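PDB 6QGM: VirX1 from Cyanophage Syn10, which iodinates diverse substrates as a marine viral halogenase, probably of the flavin-dependent type. Local coordinates for the interface of chains A and B. Sequence-based numbering; all coordinates share one arbitrary frame. Chains: chain A/B, VirX1.

The interface of chains A and B. Residues chain A 26, 59, 370-371, 374; chain B 475-476, 478-479.
B:Tyr476 lays one ring face against A:Asn374 and A:Val370, with A:Leu26 and A:Leu59 at its rim. VirX1 belongs to the tryptophan halogenase family, and here the start of helix 477-484 and the loop before it in one copy meet the C-terminal ends of helices 13-26, 52-59 and 360-373 in another. The whole interface of the two chains is not an exact two-fold, and it may belong to the crystal rather than to the protein in solution.

The ring is sandwiched. On its chain A face, A:Asn374 ND2 sits near the rim, 3.3 Å from B:Tyr476 CG, with the amide plane steeply turned from the ring by 76°. Toward the hydroxyl end of the same face, A:Val370 CG1 lies 3.5 Å from B:Tyr476 CZ. B:Leu479 CB, from the tyrosine's own chain, backs the centre of the opposite face. A:Leu59 CD2 comes in beside the hydroxyl end, 4.1 Å from B:Tyr476 CE2. With CG set between the backbone N and carbonyl carbon (chi1 61°), the ring projects toward chain A.

Within chain A, A:Asn374 ND2 donates to the carbonyl A:Leu26 O at 2.8 Å, approaching from above the carbonyl plane. This bond ties the loop after helix 360-373 to the end of helix 13-26 and probably helps to hold the amide over the tyrosine ring.

Across the interface, the hydroxyl B:Ser475 OG donates to A:Tyr371 O at 2.6 Å, in the carbonyl plane and on a lone pair.

Farther along, B:Lys478 CG touches the methyl A:Leu26 CD2 at 4.0 Å, while B:Lys478 CE lies by the backbone of A:Leu59, 4.0 Å from A:Leu59 CA.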
# COMPACT_ATOMS: atom_id res chain seq x y z
N LEU A 26 13.60 18.92 28.21
CA LEU A 26 12.97 17.59 27.97
C LEU A 26 13.99 16.44 28.13
O LEU A 26 13.56 15.27 28.19
CB LEU A 26 12.35 17.56 26.57
CG LEU A 26 11.36 18.69 26.25
CD1 LEU A 26 10.92 18.60 24.80
CD2 LEU A 26 10.17 18.66 27.17
N LEU A 59 5.18 21.87 24.90
CA LEU A 59 6.24 20.98 25.46
C LEU A 59 7.20 21.81 26.32
O LEU A 59 7.75 21.24 27.30
CB LEU A 59 7.00 20.29 24.32
CG LEU A 59 6.31 19.08 23.68
CD1 LEU A 59 6.94 18.73 22.35
CD2 LEU A 59 6.37 17.87 24.59
N VAL A 370 14.66 14.29 20.72
CA VAL A 370 14.19 14.23 22.14
C VAL A 370 13.55 12.86 22.38
O VAL A 370 13.76 12.28 23.44
CB VAL A 370 13.21 15.38 22.49
CG1 VAL A 370 12.47 15.16 23.78
CG2 VAL A 370 13.91 16.73 22.53
N TYR A 371 12.79 12.38 21.39
CA TYR A 371 12.05 11.10 21.46
C TYR A 371 13.05 9.95 21.63
O TYR A 371 12.86 9.13 22.54
CB TYR A 371 11.14 10.93 20.24
CG TYR A 371 10.46 9.60 20.16
CD1 TYR A 371 11.08 8.53 19.52
CD2 TYR A 371 9.22 9.39 20.72
CE1 TYR A 371 10.46 7.29 19.43
CE2 TYR A 371 8.58 8.16 20.64
CZ TYR A 371 9.21 7.11 20.00
OH TYR A 371 8.61 5.89 19.93
N ASN A 374 15.19 10.18 25.06
CA ASN A 374 14.38 9.86 26.27
C ASN A 374 13.95 8.39 26.27
O ASN A 374 13.37 7.96 27.26
CB ASN A 374 13.16 10.79 26.41
CG ASN A 374 13.58 12.21 26.73
OD1 ASN A 374 14.72 12.46 27.12
ND2 ASN A 374 12.67 13.15 26.55
N SER B 475 8.17 8.10 24.65
CA SER B 475 9.42 7.82 25.40
C SER B 475 9.43 8.63 26.71
O SER B 475 10.16 8.22 27.62
CB SER B 475 10.65 8.08 24.56
OG SER B 475 10.66 9.37 24.00
N TYR B 476 8.66 9.72 26.79
CA TYR B 476 8.58 10.63 27.96
C TYR B 476 7.14 11.13 28.15
O TYR B 476 6.39 11.31 27.15
CB TYR B 476 9.56 11.79 27.82
CG TYR B 476 9.39 12.71 26.63
CD1 TYR B 476 9.63 12.27 25.34
CD2 TYR B 476 9.06 14.04 26.81
CE1 TYR B 476 9.51 13.12 24.26
CE2 TYR B 476 8.94 14.91 25.74
CZ TYR B 476 9.15 14.44 24.46
OH TYR B 476 8.98 15.29 23.41
N LYS B 478 5.79 13.97 29.32
CA LYS B 478 5.48 15.37 28.94
C LYS B 478 4.84 15.39 27.54
O LYS B 478 4.05 16.32 27.24
CB LYS B 478 6.75 16.22 29.03
CG LYS B 478 6.55 17.69 28.71
CD LYS B 478 5.46 18.34 29.55
CE LYS B 478 5.18 19.78 29.16
NZ LYS B 478 5.14 20.70 30.33
N LEU B 479 5.18 14.39 26.72
CA LEU B 479 4.70 14.22 25.33
C LEU B 479 3.21 13.86 25.33
O LEU B 479 2.44 14.47 24.57
CB LEU B 479 5.52 13.11 24.68
CG LEU B 479 5.23 12.82 23.21
CD1 LEU B 479 5.13 14.11 22.41
CD2 LEU B 479 6.31 11.90 22.67